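Putative cell invasion protein with MAC/Perforin domain (Bacteroides thetaiotaomicron VPI-5482, PDB 3KK7) is of unproven function but belongs to the membrane-attack complex/perforin family, whose members often form pores, and may take part in cell invasion. Local coordinates at residues 106-109 and 113-116; 194-199 and 348-353; 356-361 and 404-409. All coordinates share one frame; numbering follows the deposited sequence.

Contact 1 of 3, residues 106-109 and 113-116; sequences LSYS and RLEK
L114 lies alongside Y108, the two side chains pointing the same way, and sets a methyl over one face of the ring. Its CD1 is 3.7 Å from the ring centroid and 14° off the ring normal, a CH-pi contact. The methyl sits nearest the hydroxyl end of the ring, with L114 CD1 3.6 Å from Y108 CZ. Nearer the backbone, the CB atoms of Y108 and R113 meet at 4.0 Å. CG of Y108 stands between the backbone N and the carbonyl carbon (chi1 57°), and this lays the ring along L114. The hydroxyl of Y108 goes on to R139 of helix 133-146.

L106 crosses L114 at about a right angle. Its CD2 lies 3.3 Å from the carbonyl O of L114. Its other methyl, CD1, packs 3.7 Å from CE of K116, the two side chains sliding past each other in opposite directions.

The chain of K116, extended beyond CG, carries its NZ across to the strand. Its NZ donates to the carbonyl O of S107 at 2.9 Å, tilted 21° from the carbonyl plane. One water accepts from both K116 NZ and S107 N and bridges them. The same ammonium forms a salt bridge with E240 of helix 236-249, which also pairs with R113.

The segments join the end of strand 93-108 to the turn that follows it in the MACPF domain. L106, Y108 and L114 pack as an apolar patch. The carbonyl, the water and E240 probably compensate the lysine charge, so that K116 can tie the turn to the strand backbone.

Contact 2 of 3, residues 194-199 and 348-353; sequences DALYNS and DFILEE
In the MACPF domain, L196 and Y197 near the C-terminal end of helix 190-198 pack against I350 and E352 of the loop that leads into helix 353-363. E352 holds the N-cap position of that second helix. The contact is buried and entirely between side chains; the closest CA atoms, those of L196 and I350, are 8.9 Å apart.

The apolar half is made by the two methyls of L196 against I350. L196 has CG anti to the backbone N (chi1 -152°), which turns its two methyls to I350. CD2 of L196 lies 3.6 Å from CG2 of I350, and CD1 of L196 lies 3.8 Å from the same methyl. The two side chains cross obliquely. L196 also touches L204 of helix 201-208.

The polar half is a tyrosine-carboxylate pair. Y197 and E352 come from opposite directions. The glutamate chain bends at chi2 (81°). OE2 of E352 faces the tyrosine, while OE1 merely packs 3.8 Å from CD2 of L196. OE2 meets the tyrosine at the edge of its ring, near the ring plane. The ring and carboxylate planes stand 77° apart.

The Y197 ring also meets F355 of helix 353-363 edge-to-face, a contact likely to limit its rotation. The backbone O of Y197 accepts from R403. The other oxygen of the glutamate, OE1, takes a weak bond from the backbone N of L351. In this buried setting one hydrogen bond crosses the contact, and it is short: OH of Y197 donates to OE2 of E352 at 2.6 Å, from above the carboxylate plane.

Contact 3 of 3, residues 356-361 and 404-409; sequences KQRYND and QGDKLI
R358 reaches D406 from helix 353-363 with CG anti to the backbone N (chi1 -173°) and a bend at chi3 (-69°). The bend turns the guanidinium side-on to the aspartate. NE and NH2 of R358 both donate to one oxygen, OD1 of D406, each at 2.9 Å. Both bonds are somewhat bent. OD1 lies at the guanidinium edge, close to its plane, and both nitrogens come to it from the same face of the carboxylate.

The backbone carbonyl of Q404 covers one guanidinium face. Its O lies over the centre, 3.1 Å from CZ of R358, in a contact without a hydrogen bond. This oxygen would probably favour the positive charge electrostatically.

OD2 of D406 has partners of its own: N354, T402 and a water, which also takes a weak bond from R358 NE. These partners fix the carboxylate from its other oxygen.

A leucine in place of R358 would probably leave OD1 of D406 without its charged mate and the Q404 carbonyl without the guanidinium it lies over.

G405 adopts a positive phi, at which a CB would be jammed against the carbonyl O of Q404. This is a buried salt bridge between a helix and a loop. It links a helix of the MACPF domain to the loop before strand 407-411 of the D2 domain.

In the fold
From the N terminus, contact 1 comes first and closes a short turn at the end of strand 93-108. Contact 2 then joins helix 190-198 to residues 348-353, bringing together parts of the MACPF domain 149 residues apart. Contact 3 opens after contact 2 has closed and spans 43 residues to reach the D2 domain. The three therefore follow in series; none nests or crosses. Contact 1 lies apart, its centre about 35 Å from that of contact 2 and 34 Å from that of contact 3. Contacts 2 and 3 have centres 11 Å apart and touch through I350 and K356. Helix 353-363, entered from the loop of contact 2, carries contact 3.

Contact 1 of 3, residues 106-109 and 113-116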
ATOM      1  N   LEU A 106     -18.750  -5.035  18.077  1.00 26.60           N
ATOM      2  CA  LEU A 106     -18.439  -3.617  17.956  1.00 26.17           C
ATOM      3  C   LEU A 106     -19.696  -2.843  17.564  1.00 25.89           C
ATOM      4  O   LEU A 106     -20.364  -3.199  16.608  1.00 25.40           O
ATOM      5  CB  LEU A 106     -17.366  -3.412  16.892  1.00 25.73           C
ATOM      6  CG  LEU A 106     -16.820  -1.998  16.749  1.00 25.34           C
ATOM      7  CD1 LEU A 106     -16.166  -1.555  18.085  1.00 21.03           C
ATOM      8  CD2 LEU A 106     -15.838  -1.982  15.569  1.00 23.22           C
ATOM      9  N   SER A 107     -19.997  -1.789  18.301  1.00 25.85           N
ATOM     10  CA  SER A 107     -21.064  -0.885  17.946  1.00 26.15           C
ATOM     11  C   SER A 107     -20.464   0.467  17.614  1.00 26.14           C
ATOM     12  O   SER A 107     -19.565   0.934  18.314  1.00 25.82           O
ATOM     13  CB  SER A 107     -21.995  -0.708  19.113  1.00 26.51           C
ATOM     14  OG  SER A 107     -22.508  -1.945  19.538  1.00 28.22           O
ATOM     15  N   TYR A 108     -21.000   1.110  16.574  1.00 26.06           N
ATOM     16  CA  TYR A 108     -20.478   2.374  16.097  1.00 25.07           C
ATOM     17  C   TYR A 108     -21.553   3.217  15.424  1.00 25.10           C
ATOM     18  O   TYR A 108     -22.234   2.769  14.506  1.00 24.42           O
ATOM     19  CB  TYR A 108     -19.253   2.147  15.185  1.00 25.07           C
ATOM     20  CG  TYR A 108     -19.428   1.260  13.952  1.00 24.24           C
ATOM     21  CD1 TYR A 108     -19.522  -0.132  14.060  1.00 24.01           C
ATOM     22  CD2 TYR A 108     -19.434   1.819  12.665  1.00 24.21           C
ATOM     23  CE1 TYR A 108     -19.670  -0.953  12.907  1.00 23.36           C
ATOM     24  CE2 TYR A 108     -19.565   1.026  11.514  1.00 23.30           C
ATOM     25  CZ  TYR A 108     -19.684  -0.355  11.634  1.00 23.85           C
ATOM     26  OH  TYR A 108     -19.802  -1.116  10.488  1.00 22.11           O
ATOM     27  N   SER A 109     -21.684   4.445  15.917  1.00 25.37           N
ATOM     28  CA  SER A 109     -22.655   5.427  15.423  1.00 25.48           C
ATOM     29  C   SER A 109     -22.239   6.103  14.149  1.00 25.72           C
ATOM     30  O   SER A 109     -23.030   6.844  13.561  1.00 25.90           O
ATOM     31  CB  SER A 109     -22.857   6.541  16.448  1.00 25.10           C
ATOM     32  OG  SER A 109     -23.538   6.051  17.581  1.00 26.15           O
ATOM     33  N   ARG A 113     -16.183   6.430  14.410  1.00 28.95           N
ATOM     34  CA  ARG A 113     -16.337   5.568  15.575  1.00 28.34           C
ATOM     35  C   ARG A 113     -16.046   4.097  15.239  1.00 27.45           C
ATOM     36  O   ARG A 113     -15.805   3.331  16.150  1.00 26.96           O
ATOM     37  CB  ARG A 113     -17.739   5.683  16.168  1.00 28.39           C
ATOM     38  CG  ARG A 113     -18.164   7.109  16.585  1.00 29.26           C
ATOM     39  CD  ARG A 113     -17.651   7.534  17.909  1.00 28.84           C
ATOM     40  NE  ARG A 113     -17.895   6.528  18.935  1.00 30.66           N
ATOM     41  CZ  ARG A 113     -17.353   6.554  20.147  1.00 30.01           C
ATOM     42  NH1 ARG A 113     -16.554   7.565  20.503  1.00 31.37           N
ATOM     43  NH2 ARG A 113     -17.620   5.582  21.010  1.00 27.89           N
ATOM     44  N   LEU A 114     -16.097   3.715  13.956  1.00 26.37           N
ATOM     45  CA  LEU A 114     -15.749   2.353  13.511  1.00 25.94           C
ATOM     46  C   LEU A 114     -14.426   1.868  14.127  1.00 25.79           C
ATOM     47  O   LEU A 114     -14.278   0.689  14.493  1.00 25.07           O
ATOM     48  CB  LEU A 114     -15.646   2.299  11.977  1.00 25.14           C
ATOM     49  CG  LEU A 114     -15.222   0.976  11.330  1.00 24.20           C
ATOM     50  CD1 LEU A 114     -16.065  -0.257  11.791  1.00 20.48           C
ATOM     51  CD2 LEU A 114     -15.274   1.129   9.800  1.00 21.69           C
ATOM     52  N   GLU A 115     -13.491   2.810  14.252  1.00 25.79           N
ATOM     53  CA  GLU A 115     -12.172   2.542  14.806  1.00 25.69           C
ATOM     54  C   GLU A 115     -11.998   2.939  16.289  1.00 24.94           C
ATOM     55  O   GLU A 115     -10.887   3.035  16.784  1.00 24.88           O
ATOM     56  CB  GLU A 115     -11.113   3.209  13.915  1.00 25.53           C
ATOM     57  CG  GLU A 115     -10.781   2.371  12.707  1.00 25.86           C
ATOM     58  CD  GLU A 115     -10.098   1.066  13.095  1.00 26.69           C
ATOM     59  OE1 GLU A 115      -8.895   1.095  13.469  1.00 27.11           O
ATOM     60  OE2 GLU A 115     -10.782   0.014  13.051  1.00 28.87           O
ATOM     61  N   LYS A 116     -13.088   3.111  17.010  1.00 24.41           N
ATOM     62  CA  LYS A 116     -13.006   3.444  18.433  1.00 24.44           C
ATOM     63  C   LYS A 116     -12.154   2.449  19.246  1.00 24.57           C
ATOM     64  O   LYS A 116     -11.563   2.851  20.232  1.00 26.30           O
ATOM     65  CB  LYS A 116     -14.403   3.549  19.071  1.00 23.94           C
ATOM     66  CG  LYS A 116     -15.145   2.204  19.289  1.00 23.13           C
ATOM     67  CD  LYS A 116     -16.545   2.448  19.815  1.00 23.08           C
ATOM     68  CE  LYS A 116     -17.200   1.186  20.290  1.00 24.14           C
ATOM     69  NZ  LYS A 116     -18.526   1.467  20.951  1.00 22.35           N
TER
HETATM   70  O   HOH W   1     -19.042  -1.371  20.855  1.00 21.92           O

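Contact 2 of 3, residues 194-199 and 348-353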
ATOM      1  N   ASP A 194       6.557  -7.147 -12.162  1.00 27.89           N
ATOM      2  CA  ASP A 194       5.932  -6.581 -13.348  1.00 28.20           C
ATOM      3  C   ASP A 194       5.140  -5.315 -13.043  1.00 27.48           C
ATOM      4  O   ASP A 194       5.279  -4.329 -13.745  1.00 27.01           O
ATOM      5  CB  ASP A 194       4.997  -7.586 -14.020  1.00 28.75           C
ATOM      6  CG  ASP A 194       4.353  -7.029 -15.288  1.00 30.21           C
ATOM      7  OD1 ASP A 194       5.036  -6.981 -16.326  1.00 33.04           O
ATOM      8  OD2 ASP A 194       3.167  -6.639 -15.248  1.00 33.03           O
ATOM      9  N   ALA A 195       4.305  -5.361 -12.013  1.00 27.25           N
ATOM     10  CA  ALA A 195       3.414  -4.241 -11.686  1.00 27.01           C
ATOM     11  C   ALA A 195       4.232  -3.069 -11.197  1.00 27.36           C
ATOM     12  O   ALA A 195       3.925  -1.917 -11.496  1.00 28.20           O
ATOM     13  CB  ALA A 195       2.396  -4.652 -10.673  1.00 26.46           C
ATOM     14  N   LEU A 196       5.327  -3.379 -10.515  1.00 27.60           N
ATOM     15  CA  LEU A 196       6.227  -2.369  -9.958  1.00 27.71           C
ATOM     16  C   LEU A 196       6.856  -1.507 -11.042  1.00 27.26           C
ATOM     17  O   LEU A 196       6.940  -0.300 -10.887  1.00 27.27           O
ATOM     18  CB  LEU A 196       7.330  -3.049  -9.138  1.00 27.80           C
ATOM     19  CG  LEU A 196       7.986  -2.290  -7.980  1.00 29.13           C
ATOM     20  CD1 LEU A 196       6.939  -1.921  -6.894  1.00 28.65           C
ATOM     21  CD2 LEU A 196       9.146  -3.147  -7.385  1.00 28.78           C
ATOM     22  N   TYR A 197       7.304  -2.130 -12.126  1.00 26.90           N
ATOM     23  CA  TYR A 197       7.940  -1.393 -13.210  1.00 27.16           C
ATOM     24  C   TYR A 197       7.079  -1.105 -14.435  1.00 27.17           C
ATOM     25  O   TYR A 197       7.459  -0.263 -15.229  1.00 27.59           O
ATOM     26  CB  TYR A 197       9.242  -2.084 -13.650  1.00 27.33           C
ATOM     27  CG  TYR A 197      10.362  -1.802 -12.691  1.00 26.72           C
ATOM     28  CD1 TYR A 197      11.039  -0.595 -12.737  1.00 25.51           C
ATOM     29  CD2 TYR A 197      10.700  -2.709 -11.696  1.00 26.75           C
ATOM     30  CE1 TYR A 197      12.028  -0.301 -11.829  1.00 26.88           C
ATOM     31  CE2 TYR A 197      11.700  -2.428 -10.792  1.00 26.43           C
ATOM     32  CZ  TYR A 197      12.361  -1.219 -10.860  1.00 27.48           C
ATOM     33  OH  TYR A 197      13.367  -0.915  -9.969  1.00 31.20           O
ATOM     34  N   ASN A 198       5.946  -1.767 -14.610  1.00 27.04           N
ATOM     35  CA  ASN A 198       5.179  -1.587 -15.846  1.00 27.46           C
ATOM     36  C   ASN A 198       3.830  -0.914 -15.695  1.00 27.69           C
ATOM     37  O   ASN A 198       3.118  -0.735 -16.669  1.00 28.27           O
ATOM     38  CB  ASN A 198       5.029  -2.911 -16.587  1.00 27.33           C
ATOM     39  CG  ASN A 198       6.361  -3.467 -17.038  1.00 28.25           C
ATOM     40  OD1 ASN A 198       7.237  -2.729 -17.491  1.00 27.93           O
ATOM     41  ND2 ASN A 198       6.527  -4.768 -16.906  1.00 30.13           N
ATOM     42  N   SER A 199       3.495  -0.518 -14.476  1.00 27.79           N
ATOM     43  CA  SER A 199       2.295   0.244 -14.216  1.00 27.23           C
ATOM     44  C   SER A 199       2.676   1.287 -13.159  1.00 26.75           C
ATOM     45  O   SER A 199       3.820   1.307 -12.681  1.00 26.40           O
ATOM     46  CB  SER A 199       1.145  -0.679 -13.765  1.00 27.05           C
ATOM     47  OG  SER A 199       1.368  -1.241 -12.486  1.00 27.27           O
ATOM     48  N   ASP A 348       7.710  -1.721   2.485  1.00 25.41           N
ATOM     49  CA  ASP A 348       8.708  -2.568   3.152  1.00 25.93           C
ATOM     50  C   ASP A 348       9.246  -3.694   2.295  1.00 25.68           C
ATOM     51  O   ASP A 348      10.260  -4.259   2.645  1.00 26.28           O
ATOM     52  CB  ASP A 348       8.169  -3.133   4.470  1.00 26.35           C
ATOM     53  CG  ASP A 348       8.298  -2.140   5.612  1.00 28.90           C
ATOM     54  OD1 ASP A 348       9.094  -1.178   5.478  1.00 31.40           O
ATOM     55  OD2 ASP A 348       7.610  -2.316   6.650  1.00 32.94           O
ATOM     56  N   PHE A 349       8.593  -4.008   1.176  1.00 25.66           N
ATOM     57  CA  PHE A 349       9.005  -5.120   0.311  1.00 25.36           C
ATOM     58  C   PHE A 349       9.705  -4.743  -0.987  1.00 24.86           C
ATOM     59  O   PHE A 349       9.888  -5.591  -1.847  1.00 24.13           O
ATOM     60  CB  PHE A 349       7.789  -6.014   0.041  1.00 25.58           C
ATOM     61  CG  PHE A 349       7.339  -6.711   1.268  1.00 26.39           C
ATOM     62  CD1 PHE A 349       6.605  -6.043   2.214  1.00 24.86           C
ATOM     63  CD2 PHE A 349       7.744  -8.001   1.529  1.00 26.53           C
ATOM     64  CE1 PHE A 349       6.254  -6.659   3.368  1.00 26.47           C
ATOM     65  CE2 PHE A 349       7.398  -8.620   2.705  1.00 26.63           C
ATOM     66  CZ  PHE A 349       6.656  -7.959   3.621  1.00 26.34           C
ATOM     67  N   ILE A 350      10.117  -3.482  -1.109  1.00 25.11           N
ATOM     68  CA  ILE A 350      10.792  -2.981  -2.308  1.00 24.81           C
ATOM     69  C   ILE A 350      11.998  -2.163  -1.912  1.00 24.75           C
ATOM     70  O   ILE A 350      12.043  -1.609  -0.816  1.00 25.11           O
ATOM     71  CB  ILE A 350       9.832  -2.176  -3.226  1.00 25.08           C
ATOM     72  CG1 ILE A 350       9.165  -1.027  -2.488  1.00 25.24           C
ATOM     73  CG2 ILE A 350       8.734  -3.064  -3.778  1.00 24.70           C
ATOM     74  CD1 ILE A 350       8.203  -0.280  -3.351  1.00 22.08           C
ATOM     75  N   LEU A 351      12.989  -2.124  -2.793  1.00 24.90           N
ATOM     76  CA  LEU A 351      14.254  -1.452  -2.506  1.00 24.91           C
ATOM     77  C   LEU A 351      14.294   0.008  -2.939  1.00 25.46           C
ATOM     78  O   LEU A 351      15.077   0.798  -2.392  1.00 26.13           O
ATOM     79  CB  LEU A 351      15.392  -2.167  -3.230  1.00 24.69           C
ATOM     80  CG  LEU A 351      15.658  -3.599  -2.866  1.00 23.91           C
ATOM     81  CD1 LEU A 351      16.714  -4.113  -3.792  1.00 23.68           C
ATOM     82  CD2 LEU A 351      16.108  -3.649  -1.422  1.00 24.53           C
ATOM     83  N   GLU A 352      13.468   0.350  -3.924  1.00 25.40           N
ATOM     84  CA  GLU A 352      13.526   1.629  -4.608  1.00 25.69           C
ATOM     85  C   GLU A 352      12.973   2.763  -3.743  1.00 25.76           C
ATOM     86  O   GLU A 352      11.765   2.842  -3.482  1.00 25.45           O
ATOM     87  CB  GLU A 352      12.729   1.553  -5.935  1.00 25.83           C
ATOM     88  CG  GLU A 352      13.246   0.516  -6.959  1.00 26.82           C
ATOM     89  CD  GLU A 352      12.799  -0.940  -6.717  1.00 28.16           C
ATOM     90  OE1 GLU A 352      12.024  -1.243  -5.775  1.00 28.29           O
ATOM     91  OE2 GLU A 352      13.247  -1.807  -7.490  1.00 29.73           O
ATOM     92  N   GLU A 353      13.860   3.668  -3.350  1.00 25.89           N
ATOM     93  CA  GLU A 353      13.498   4.876  -2.576  1.00 25.89           C
ATOM     94  C   GLU A 353      12.255   5.604  -3.087  1.00 24.91           C
ATOM     95  O   GLU A 353      11.361   5.949  -2.321  1.00 24.38           O
ATOM     96  CB  GLU A 353      14.673   5.866  -2.620  1.00 26.75           C
ATOM     97  CG  GLU A 353      15.026   6.504  -1.277  1.00 30.66           C
ATOM     98  CD  GLU A 353      15.308   5.463  -0.201  1.00 35.09           C
ATOM     99  OE1 GLU A 353      16.238   4.618  -0.380  1.00 34.01           O
ATOM    100  OE2 GLU A 353      14.554   5.493   0.806  1.00 39.45           O
TER

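Contact 3 of 3, residues 356-361 and 404-409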
ATOM      1  N   LYS A 356       9.026   3.540  -2.782  1.00 24.21           N
ATOM      2  CA  LYS A 356       8.678   3.486  -1.384  1.00 24.48           C
ATOM      3  C   LYS A 356       7.905   4.735  -1.011  1.00 23.89           C
ATOM      4  O   LYS A 356       6.786   4.660  -0.522  1.00 23.07           O
ATOM      5  CB  LYS A 356       9.951   3.338  -0.531  1.00 25.19           C
ATOM      6  CG  LYS A 356      10.560   1.911  -0.558  1.00 26.46           C
ATOM      7  CD  LYS A 356      11.965   1.878   0.015  1.00 29.39           C
ATOM      8  CE  LYS A 356      12.004   1.790   1.521  1.00 30.80           C
ATOM      9  NZ  LYS A 356      11.751   0.382   1.952  1.00 34.21           N
ATOM     10  N   GLN A 357       8.506   5.879  -1.291  1.00 23.86           N
ATOM     11  CA  GLN A 357       7.906   7.166  -0.992  1.00 24.15           C
ATOM     12  C   GLN A 357       6.562   7.365  -1.704  1.00 23.63           C
ATOM     13  O   GLN A 357       5.592   7.819  -1.102  1.00 24.27           O
ATOM     14  CB  GLN A 357       8.895   8.267  -1.374  1.00 24.95           C
ATOM     15  CG  GLN A 357       8.551   9.697  -0.904  1.00 27.94           C
ATOM     16  CD  GLN A 357       8.286   9.756   0.579  1.00 33.20           C
ATOM     17  OE1 GLN A 357       8.867   8.977   1.352  1.00 36.78           O
ATOM     18  NE2 GLN A 357       7.394  10.667   0.999  1.00 35.56           N
ATOM     19  N   ARG A 358       6.487   6.989  -2.975  1.00 23.02           N
ATOM     20  CA  ARG A 358       5.252   7.138  -3.743  1.00 22.35           C
ATOM     21  C   ARG A 358       4.099   6.286  -3.209  1.00 22.39           C
ATOM     22  O   ARG A 358       2.967   6.755  -3.192  1.00 21.70           O
ATOM     23  CB  ARG A 358       5.491   6.857  -5.230  1.00 22.08           C
ATOM     24  CG  ARG A 358       4.285   7.157  -6.086  1.00 21.34           C
ATOM     25  CD  ARG A 358       4.596   7.348  -7.551  1.00 20.95           C
ATOM     26  NE  ARG A 358       5.343   8.585  -7.760  1.00 21.13           N
ATOM     27  CZ  ARG A 358       4.819   9.809  -7.786  1.00 20.18           C
ATOM     28  NH1 ARG A 358       3.526   9.988  -7.652  1.00 20.86           N
ATOM     29  NH2 ARG A 358       5.606  10.871  -7.965  1.00 20.02           N
ATOM     30  N   TYR A 359       4.401   5.039  -2.821  1.00 22.32           N
ATOM     31  CA  TYR A 359       3.469   4.178  -2.142  1.00 22.61           C
ATOM     32  C   TYR A 359       2.933   4.901  -0.911  1.00 23.22           C
ATOM     33  O   TYR A 359       1.716   5.040  -0.727  1.00 23.71           O
ATOM     34  CB  TYR A 359       4.113   2.833  -1.705  1.00 22.74           C
ATOM     35  CG  TYR A 359       3.270   2.121  -0.645  1.00 22.88           C
ATOM     36  CD1 TYR A 359       2.151   1.381  -0.998  1.00 23.67           C
ATOM     37  CD2 TYR A 359       3.547   2.256   0.703  1.00 21.53           C
ATOM     38  CE1 TYR A 359       1.343   0.772  -0.028  1.00 22.83           C
ATOM     39  CE2 TYR A 359       2.764   1.647   1.661  1.00 20.84           C
ATOM     40  CZ  TYR A 359       1.650   0.914   1.292  1.00 23.39           C
ATOM     41  OH  TYR A 359       0.854   0.305   2.273  1.00 26.10           O
ATOM     42  N   ASN A 360       3.843   5.365  -0.073  1.00 23.34           N
ATOM     43  CA  ASN A 360       3.449   6.081   1.142  1.00 23.98           C
ATOM     44  C   ASN A 360       2.643   7.345   0.874  1.00 23.34           C
ATOM     45  O   ASN A 360       1.591   7.590   1.499  1.00 23.36           O
ATOM     46  CB  ASN A 360       4.672   6.388   2.017  1.00 24.23           C
ATOM     47  CG  ASN A 360       5.118   5.175   2.797  1.00 26.10           C
ATOM     48  OD1 ASN A 360       4.373   4.712   3.650  1.00 31.56           O
ATOM     49  ND2 ASN A 360       6.293   4.628   2.492  1.00 23.99           N
ATOM     50  N   ASP A 361       3.113   8.124  -0.070  1.00 22.67           N
ATOM     51  CA  ASP A 361       2.448   9.371  -0.369  1.00 23.18           C
ATOM     52  C   ASP A 361       1.058   9.100  -0.992  1.00 23.20           C
ATOM     53  O   ASP A 361       0.100   9.873  -0.800  1.00 23.42           O
ATOM     54  CB  ASP A 361       3.317  10.213  -1.331  1.00 23.49           C
ATOM     55  CG  ASP A 361       4.436  10.987  -0.639  1.00 23.84           C
ATOM     56  OD1 ASP A 361       4.431  11.169   0.604  1.00 23.22           O
ATOM     57  OD2 ASP A 361       5.315  11.469  -1.392  1.00 27.56           O
ATOM     58  N   GLN A 404       7.170   7.834 -13.275  1.00 28.03           N
ATOM     59  CA  GLN A 404       6.241   7.788 -12.157  1.00 28.19           C
ATOM     60  C   GLN A 404       5.971   9.209 -11.697  1.00 28.36           C
ATOM     61  O   GLN A 404       5.074   9.456 -10.903  1.00 28.01           O
ATOM     62  CB  GLN A 404       6.844   6.950 -11.025  1.00 28.00           C
ATOM     63  CG  GLN A 404       7.173   5.471 -11.366  1.00 29.63           C
ATOM     64  CD  GLN A 404       8.459   5.230 -12.205  1.00 31.44           C
ATOM     65  OE1 GLN A 404       9.348   6.088 -12.290  1.00 32.80           O
ATOM     66  NE2 GLN A 404       8.542   4.050 -12.833  1.00 29.63           N
ATOM     67  N   GLY A 405       6.763  10.150 -12.209  1.00 28.96           N
ATOM     68  CA  GLY A 405       6.603  11.568 -11.882  1.00 29.49           C
ATOM     69  C   GLY A 405       7.372  12.001 -10.643  1.00 29.74           C
ATOM     70  O   GLY A 405       7.025  12.978 -10.008  1.00 30.46           O
ATOM     71  N   ASP A 406       8.431  11.277 -10.313  1.00 29.93           N
ATOM     72  CA  ASP A 406       9.315  11.636  -9.212  1.00 29.92           C
ATOM     73  C   ASP A 406      10.317  12.623  -9.780  1.00 29.83           C
ATOM     74  O   ASP A 406      10.616  12.556 -10.957  1.00 29.58           O
ATOM     75  CB  ASP A 406      10.045  10.389  -8.694  1.00 29.58           C
ATOM     76  CG  ASP A 406       9.110   9.224  -8.460  1.00 29.92           C
ATOM     77  OD1 ASP A 406       8.118   9.383  -7.690  1.00 30.25           O
ATOM     78  OD2 ASP A 406       9.364   8.150  -9.049  1.00 28.82           O
ATOM     79  N   LYS A 407      10.827  13.527  -8.945  1.00 29.97           N
ATOM     80  CA  LYS A 407      11.826  14.492  -9.367  1.00 30.24           C
ATOM     81  C   LYS A 407      13.170  14.145  -8.739  1.00 30.19           C
ATOM     82  O   LYS A 407      13.351  14.261  -7.530  1.00 29.88           O
ATOM     83  CB  LYS A 407      11.396  15.927  -9.004  1.00 30.43           C
ATOM     84  CG  LYS A 407       9.949  16.232  -9.364  1.00 31.11           C
ATOM     85  CD  LYS A 407       9.688  17.672  -9.773  1.00 33.18           C
ATOM     86  CE  LYS A 407       8.259  17.846 -10.304  1.00 34.61           C
ATOM     87  NZ  LYS A 407       8.198  18.526 -11.634  1.00 37.16           N
ATOM     88  N   LEU A 408      14.107  13.700  -9.575  1.00 30.43           N
ATOM     89  CA  LEU A 408      15.449  13.354  -9.124  1.00 30.70           C
ATOM     90  C   LEU A 408      16.382  14.529  -9.435  1.00 31.10           C
ATOM     91  O   LEU A 408      16.923  14.655 -10.539  1.00 30.96           O
ATOM     92  CB  LEU A 408      15.922  12.038  -9.772  1.00 30.98           C
ATOM     93  CG  LEU A 408      14.909  10.871  -9.751  1.00 31.59           C
ATOM     94  CD1 LEU A 408      15.474   9.601 -10.408  1.00 32.19           C
ATOM     95  CD2 LEU A 408      14.484  10.590  -8.327  1.00 30.73           C
ATOM     96  N   ILE A 409      16.534  15.395  -8.438  1.00 31.74           N
ATOM     97  CA  ILE A 409      17.402  16.566  -8.505  1.00 32.23           C
ATOM     98  C   ILE A 409      18.851  16.102  -8.488  1.00 32.53           C
ATOM     99  O   ILE A 409      19.254  15.436  -7.553  1.00 31.87           O
ATOM    100  CB  ILE A 409      17.203  17.483  -7.261  1.00 32.20           C
ATOM    101  CG1 ILE A 409      15.735  17.828  -7.024  1.00 32.80           C
ATOM    102  CG2 ILE A 409      17.966  18.776  -7.412  1.00 32.23           C
ATOM    103  CD1 ILE A 409      15.483  18.450  -5.654  1.00 32.71           C
TER
HETATM  104  O   HOH W   2       7.785   6.479  -7.557  1.00 18.78           O